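Side-chain contacts in hypothetical protein BP2299 (Bordetella pertussis Tohama I, PDB 2FQP), which is of unknown function but belongs to the cupin family and binds a zinc ion within a double-stranded beta-helix fold: residues 12-16 / 17-21; 69-72 / 73-77. All coordinates share one frame; numbering follows the deposited sequence.

Contact 1: 12-16 / 17-21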
ATOM      1  N   GLN A  12       0.296  -4.889  10.436  1.00 11.61           N
ATOM      2  CA  GLN A  12       0.943  -5.904   9.584  1.00 11.68           C
ATOM      3  C   GLN A  12       2.468  -5.994   9.702  1.00  9.98           C
ATOM      4  O   GLN A  12       3.030  -7.092   9.581  1.00 12.72           O
ATOM      5  CB  GLN A  12       0.510  -5.696   8.124  1.00 11.53           C
ATOM      6  CG  GLN A  12      -0.975  -5.948   7.897  1.00 12.16           C
ATOM      7  CD  GLN A  12      -1.365  -5.826   6.429  1.00 12.43           C
ATOM      8  OE1 GLN A  12      -0.566  -5.373   5.642  1.00 15.18           O
ATOM      9  NE2 GLN A  12      -2.562  -6.309   6.055  1.00 10.89           N
ATOM     10  N   ILE A  13       3.109  -4.844   9.920  1.00  8.68           N
ATOM     11  CA  ILE A  13       4.566  -4.654  10.023  1.00 12.22           C
ATOM     12  C   ILE A  13       4.785  -3.554  11.050  1.00  8.88           C
ATOM     13  O   ILE A  13       4.078  -2.539  11.069  1.00 11.98           O
ATOM     14  CB  ILE A  13       5.179  -4.185   8.684  1.00 10.37           C
ATOM     15  CG1 ILE A  13       4.737  -5.102   7.531  1.00 13.94           C
ATOM     16  CG2 ILE A  13       6.729  -4.127   8.770  1.00 14.53           C
ATOM     17  CD1 ILE A  13       5.210  -4.703   6.185  1.00 14.83           C
ATOM     18  N   ASP A  14       5.777  -3.725  11.913  1.00 12.51           N
ATOM     19  CA  ASP A  14       6.138  -2.716  12.876  1.00 11.36           C
ATOM     20  C   ASP A  14       7.595  -2.976  13.145  1.00 14.54           C
ATOM     21  O   ASP A  14       7.941  -3.895  13.890  1.00 16.41           O
ATOM     22  CB  ASP A  14       5.340  -2.848  14.173  1.00 13.61           C
ATOM     23  CG  ASP A  14       5.536  -1.652  15.116  1.00 18.23           C
ATOM     24  OD1 ASP A  14       6.170  -0.670  14.713  1.00 20.15           O
ATOM     25  OD2 ASP A  14       5.045  -1.701  16.264  1.00 22.92           O
ATOM     26  N   ASN A  15       8.457  -2.204  12.514  1.00 12.30           N
ATOM     27  CA  ASN A  15       9.910  -2.432  12.672  1.00 14.07           C
ATOM     28  C   ASN A  15      10.672  -1.114  12.864  1.00 11.30           C
ATOM     29  O   ASN A  15      10.061  -0.095  13.185  1.00 14.87           O
ATOM     30  CB  ASN A  15      10.426  -3.289  11.501  1.00 13.97           C
ATOM     31  CG  ASN A  15      10.346  -2.585  10.182  1.00 14.82           C
ATOM     32  OD1 ASN A  15      10.319  -1.363  10.115  1.00 14.44           O
ATOM     33  ND2 ASN A  15      10.333  -3.362   9.111  1.00 12.60           N
ATOM     34  N   GLU A  16      11.990  -1.150  12.743  1.00 14.83           N
ATOM     35  CA  GLU A  16      12.821   0.043  12.898  1.00 15.09           C
ATOM     36  C   GLU A  16      12.432   1.228  12.031  1.00 15.36           C
ATOM     37  O   GLU A  16      12.664   2.364  12.411  1.00 15.77           O
ATOM     38  CB  GLU A  16      14.274  -0.289  12.558  1.00 20.89           C
ATOM     39  CG  GLU A  16      14.859  -1.429  13.364  1.00 15.32           C
ATOM     40  CD  GLU A  16      14.823  -2.783  12.647  1.00 18.87           C
ATOM     41  OE1 GLU A  16      13.814  -3.070  11.955  1.00 17.19           O
ATOM     42  OE2 GLU A  16      15.804  -3.554  12.794  1.00 14.80           O
ATOM     43  N   ARG A  17      11.833   0.949  10.872  1.00 12.60           N
ATOM     44  CA  ARG A  17      11.645   1.943   9.831  1.00 15.86           C
ATOM     45  C   ARG A  17      10.210   2.346   9.570  1.00 12.38           C
ATOM     46  O   ARG A  17       9.978   3.511   9.259  1.00 13.40           O
ATOM     47  CB  ARG A  17      12.226   1.439   8.511  1.00 15.89           C
ATOM     48  CG  ARG A  17      13.707   1.040   8.621  1.00 23.92           C
ATOM     49  CD  ARG A  17      14.620   2.121   8.078  1.00 27.18           C
ATOM     50  NE  ARG A  17      15.195   1.663   6.837  1.00 37.09           N
ATOM     51  CZ  ARG A  17      15.735   2.438   5.905  1.00 24.77           C
ATOM     52  NH1 ARG A  17      15.779   3.771   6.023  1.00 25.84           N
ATOM     53  NH2 ARG A  17      16.219   1.855   4.830  1.00 36.07           N
ATOM     54  N   VAL A  18       9.284   1.394   9.701  1.00 11.68           N
ATOM     55  CA  VAL A  18       7.869   1.615   9.357  1.00 12.28           C
ATOM     56  C   VAL A  18       6.934   0.898  10.301  1.00 11.35           C
ATOM     57  O   VAL A  18       7.302  -0.072  10.967  1.00 12.06           O
ATOM     58  CB  VAL A  18       7.559   1.147   7.878  1.00 13.51           C
ATOM     59  CG1 VAL A  18       8.291   2.004   6.885  1.00 21.62           C
ATOM     60  CG2 VAL A  18       7.904  -0.303   7.689  1.00 18.62           C
ATOM     61  N   LYS A  19       5.723   1.427  10.398  1.00 11.34           N
ATOM     62  CA  LYS A  19       4.600   0.741  10.981  1.00 11.80           C
ATOM     63  C   LYS A  19       3.511   0.716   9.919  1.00 11.73           C
ATOM     64  O   LYS A  19       3.084   1.760   9.452  1.00 13.74           O
ATOM     65  CB  LYS A  19       4.080   1.479  12.214  1.00 12.01           C
ATOM     66  CG  LYS A  19       2.981   0.705  12.979  1.00  9.90           C
ATOM     67  CD  LYS A  19       2.429   1.574  14.097  1.00 17.94           C
ATOM     68  CE  LYS A  19       1.331   0.920  14.913  1.00 20.85           C
ATOM     69  NZ  LYS A  19       0.910   1.856  16.019  1.00 20.14           N
ATOM     70  N   VAL A  20       3.056  -0.474   9.567  1.00 10.05           N
ATOM     71  CA  VAL A  20       2.072  -0.642   8.508  1.00 10.06           C
ATOM     72  C   VAL A  20       0.826  -1.218   9.137  1.00  9.29           C
ATOM     73  O   VAL A  20       0.867  -2.289   9.700  1.00 10.90           O
ATOM     74  CB  VAL A  20       2.594  -1.580   7.397  1.00  9.16           C
ATOM     75  CG1 VAL A  20       1.573  -1.770   6.310  1.00 11.01           C
ATOM     76  CG2 VAL A  20       3.879  -1.059   6.828  1.00 11.17           C
ATOM     77  N   THR A  21      -0.283  -0.503   8.999  1.00 10.94           N
ATOM     78  CA  THR A  21      -1.528  -0.847   9.632  1.00 10.78           C
ATOM     79  C   THR A  21      -2.615  -0.938   8.554  1.00 11.97           C
ATOM     80  O   THR A  21      -2.750  -0.025   7.769  1.00 11.34           O
ATOM     81  CB  THR A  21      -1.907   0.199  10.696  1.00 13.51           C
ATOM     82  OG1 THR A  21      -0.865   0.282  11.702  1.00 12.48           O
ATOM     83  CG2 THR A  21      -3.235  -0.172  11.380  1.00 12.13           C
TER
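A beta hairpin formed by strands 8-14 and 18-25 carries this contact, and a classic beta bulge marks it: Q12 and I13 both face V20. V20 O takes one bond from Q12 N at 2.8 Å and a weak one from I13 N at 3.4 Å. V20 N answers to I13 O at 2.8 Å, so I13 and V20 form an antiparallel hydrogen-bonded pair. Their side chains run side by side, with V20 CG2 3.9 Å from both CB and CD1 of I13. I13 CG2, anti to the backbone N, is the branch that reaches across to V18 CG2 of the partner strand, 4.1 Å away. On the opposite face, the non-hydrogen-bonded pair D14 and K19 meets through the lysine's aliphatic part, with K19 CG 3.9 Å from D14 OD1, while the extended chain carries NZ onward without an ion pair to the aspartate, whose OD1 is salt-bridged to K95.

At the turn, N15 closes the hairpin twice. Its backbone N bonds to V18 O. Its side chain, with chi1 at 66° setting CG between the backbone N and the carbonyl carbon, turns OD1 back over the loop, where it accepts from V18 N at 3.0 Å and from R17 N at 2.9 Å. The first donor comes almost head-on to the amide carbonyl, the second tilted 32° from its plane. Two bonds on one oxygen fix the amide's rotation.

Strand 8-14 is the outermost of its sheet within the chain, and strand 18-25 separates it from strand 87-94, where V18 packs on I94 and V20 on V90 and I92. I13 and V20 also pack on S68 of the second subunit, whose OG is hydrogen-bonded to Q12 OE1.

Contact 2: 69-72 / 73-77. With ZN (zinc ion), chain E; ACT (acetate ion), chain F.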
ATOM      1  N   TYR A  69      -1.136   7.817  -1.910  1.00 11.81           N
ATOM      2  CA  TYR A  69      -0.814   9.203  -1.683  1.00 12.32           C
ATOM      3  C   TYR A  69      -0.142   9.334  -0.342  1.00 12.30           C
ATOM      4  O   TYR A  69      -0.200   8.421   0.475  1.00  7.97           O
ATOM      5  CB  TYR A  69      -2.061  10.058  -1.753  1.00 15.63           C
ATOM      6  CG  TYR A  69      -3.144   9.748  -0.774  1.00 11.73           C
ATOM      7  CD1 TYR A  69      -4.157   8.867  -1.112  1.00 12.11           C
ATOM      8  CD2 TYR A  69      -3.233  10.428   0.422  1.00  8.99           C
ATOM      9  CE1 TYR A  69      -5.180   8.603  -0.244  1.00  9.55           C
ATOM     10  CE2 TYR A  69      -4.241  10.217   1.305  1.00 14.04           C
ATOM     11  CZ  TYR A  69      -5.246   9.296   0.962  1.00 12.38           C
ATOM     12  OH  TYR A  69      -6.282   9.062   1.820  1.00 15.42           O
ATOM     13  N   THR A  70       0.515  10.465  -0.139  1.00 11.18           N
ATOM     14  CA  THR A  70       1.183  10.738   1.130  1.00 11.70           C
ATOM     15  C   THR A  70       0.706  12.041   1.775  1.00 12.51           C
ATOM     16  O   THR A  70       0.300  12.975   1.086  1.00 13.13           O
ATOM     17  CB  THR A  70       2.724  10.709   0.976  1.00  8.42           C
ATOM     18  OG1 THR A  70       3.331  10.767   2.277  1.00 14.07           O
ATOM     19  CG2 THR A  70       3.233  11.836   0.098  1.00 13.04           C
ATOM     20  N   ARG A  71       0.734  12.075   3.106  1.00 12.43           N
ATOM     21  CA  ARG A  71       0.308  13.247   3.920  1.00 11.90           C
ATOM     22  C   ARG A  71       1.383  13.441   4.982  1.00 11.52           C
ATOM     23  O   ARG A  71       1.995  12.462   5.451  1.00  9.90           O
ATOM     24  CB  ARG A  71      -1.040  13.017   4.601  1.00 13.25           C
ATOM     25  CG  ARG A  71      -2.268  12.879   3.695  1.00 18.07           C
ATOM     26  CD  ARG A  71      -2.507  14.100   2.825  1.00 26.60           C
ATOM     27  NE  ARG A  71      -2.263  15.345   3.549  1.00 24.43           N
ATOM     28  CZ  ARG A  71      -3.047  15.842   4.516  1.00 30.44           C
ATOM     29  NH1 ARG A  71      -4.167  15.214   4.889  1.00 25.22           N
ATOM     30  NH2 ARG A  71      -2.699  16.980   5.120  1.00 23.83           N
ATOM     31  N   PRO A  72       1.632  14.687   5.394  1.00 13.76           N
ATOM     32  CA  PRO A  72       2.741  14.887   6.341  1.00 12.27           C
ATOM     33  C   PRO A  72       2.402  14.696   7.822  1.00 12.16           C
ATOM     34  O   PRO A  72       1.244  14.795   8.237  1.00 12.87           O
ATOM     35  CB  PRO A  72       3.118  16.353   6.100  1.00 15.31           C
ATOM     36  CG  PRO A  72       1.774  16.985   5.771  1.00 19.31           C
ATOM     37  CD  PRO A  72       1.005  15.963   4.993  1.00 14.26           C
ATOM     38  N   GLU A  73       3.436  14.481   8.615  1.00 12.22           N
ATOM     39  CA  GLU A  73       3.285  14.544  10.065  1.00 13.77           C
ATOM     40  C   GLU A  73       2.445  15.782  10.431  1.00 15.29           C
ATOM     41  O   GLU A  73       2.683  16.885   9.881  1.00 12.95           O
ATOM     42  CB  GLU A  73       4.662  14.646  10.725  1.00 13.87           C
ATOM     43  CG  GLU A  73       4.676  14.771  12.244  1.00 16.17           C
ATOM     44  CD  GLU A  73       6.096  14.764  12.782  1.00 18.59           C
ATOM     45  OE1 GLU A  73       7.013  14.371  12.028  1.00 20.18           O
ATOM     46  OE2 GLU A  73       6.289  15.144  13.961  1.00 21.11           O
ATOM     47  N   GLY A  74       1.477  15.596  11.339  1.00 14.54           N
ATOM     48  CA  GLY A  74       0.739  16.702  11.939  1.00 15.46           C
ATOM     49  C   GLY A  74      -0.727  16.767  11.549  1.00 14.03           C
ATOM     50  O   GLY A  74      -1.482  17.514  12.135  1.00 14.14           O
ATOM     51  N   VAL A  75      -1.141  15.956  10.580  1.00 13.75           N
ATOM     52  CA  VAL A  75      -2.552  15.866  10.221  1.00 13.49           C
ATOM     53  C   VAL A  75      -3.382  15.537  11.446  1.00 13.16           C
ATOM     54  O   VAL A  75      -3.051  14.639  12.201  1.00 14.86           O
ATOM     55  CB  VAL A  75      -2.764  14.790   9.107  1.00 14.66           C
ATOM     56  CG1 VAL A  75      -4.220  14.513   8.896  1.00 17.17           C
ATOM     57  CG2 VAL A  75      -2.090  15.267   7.820  1.00 13.09           C
ATOM     58  N   GLU A  76      -4.440  16.300  11.648  1.00 13.48           N
ATOM     59  CA  GLU A  76      -5.427  16.047  12.725  1.00 15.79           C
ATOM     60  C   GLU A  76      -6.751  15.924  12.055  1.00 15.38           C
ATOM     61  O   GLU A  76      -7.166  16.824  11.335  1.00 15.99           O
ATOM     62  CB  GLU A  76      -5.474  17.176  13.745  1.00 14.71           C
ATOM     63  CG  GLU A  76      -4.197  17.348  14.538  1.00 24.31           C
ATOM     64  CD  GLU A  76      -4.436  17.882  15.969  1.00 24.71           C
ATOM     65  OE1 GLU A  76      -5.605  17.915  16.471  1.00 26.63           O
ATOM     66  OE2 GLU A  76      -3.424  18.263  16.586  1.00 34.04           O
ATOM     67  N   HIS A  77      -7.412  14.788  12.245  1.00 13.17           N
ATOM     68  CA  HIS A  77      -8.710  14.565  11.637  1.00 12.83           C
ATOM     69  C   HIS A  77      -9.455  13.347  12.177  1.00 11.85           C
ATOM     70  O   HIS A  77      -8.916  12.571  12.949  1.00 12.28           O
ATOM     71  CB  HIS A  77      -8.554  14.403  10.114  1.00 16.50           C
ATOM     72  CG  HIS A  77      -7.725  13.227   9.697  1.00 13.73           C
ATOM     73  ND1 HIS A  77      -7.376  13.022   8.377  1.00 11.97           N
ATOM     74  CD2 HIS A  77      -7.167  12.211  10.394  1.00 17.22           C
ATOM     75  CE1 HIS A  77      -6.668  11.915   8.273  1.00 19.84           C
ATOM     76  NE2 HIS A  77      -6.511  11.404   9.479  1.00 23.06           N
TER
HETATM   77 ZN    ZN E 100      -5.546   9.390   9.977  1.00 22.09          ZN
HETATM   78  C   ACT F 101      -6.054   9.833   5.013  1.00 15.71           C
HETATM   79  O   ACT F 101      -6.045  10.598   4.018  1.00 17.04           O
HETATM   80  OXT ACT F 101      -5.347  10.109   6.026  1.00 13.62           O
HETATM   81  CH3 ACT F 101      -6.924   8.623   4.999  1.00 13.30           C
HETATM   82  O   HOH W   1      -5.158   7.053  10.308  1.00 31.37           O
HETATM   83  O   HOH W   2      -7.296   8.013   9.555  1.00 21.41           O
HETATM   84  O   HOH W   3      -5.290   8.599   8.120  1.00 16.44           O
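Y69 reaches round the turn indirectly, through a bound acetate, toward H77. Its OH donates to acetate O at 2.7 Å, with that oxygen at the ring edge and in the ring plane. The other oxygen, OXT, lies in plane at the edge of the H77 ring, 3.2 Å from CE1, and accepts from water 3, a ligand of the zinc ion. The acetate, probably from the crystallisation liquor, thus bridges the tyrosine to the metal's water shell.

R71 makes the closest direct contact between side chains across the turn. Its chain, bent at chi2 (-59°) and chi3 (-40°), folds back so that one face of the guanidinium receives V75 CG2, 3.0 Å above the plane and offset toward the rim; NH2 is the nearest atom, at 3.3 Å. The two side chains cross at about a right angle.

P72 opens a type II turn ending at V75. P72 O lies 3.4 Å from V75 CG2, and G74, with phi 113°, takes a conformation suited to glycine. V75 CG1 sits over the centre of one face of the H77 ring, 3.5 Å above its plane, while H77 NE2 binds zinc at 2.3 Å.

The turn links strand 69-71, paired with strand 40-44 of one sheet, to strand 76-80, paired with strand 34-35 of the other; H34 and H36 complete the protein ligands of the zinc ion.

From the N terminus, contact 1 comes first, closing the tight hairpin between strands 8-14 and 18-25. The chain then passes through strands 34-35, 40-44, 48-54 and 57-63 before contact 2 closes the turn between strands 69-71 and 76-80. The two are in series, neither nesting nor crossing, with centres about 17 Å apart and nearest atoms about 11 Å apart. Both reach the five-stranded sheet, whose outermost strands within the chain, 8-14 and 69-71, each belong to one contact. Contact 1 stays within that sheet, whereas contact 2 leads from it to the four-stranded one. Across the dimer they meet: I13 of one subunit packs on T70 of the other.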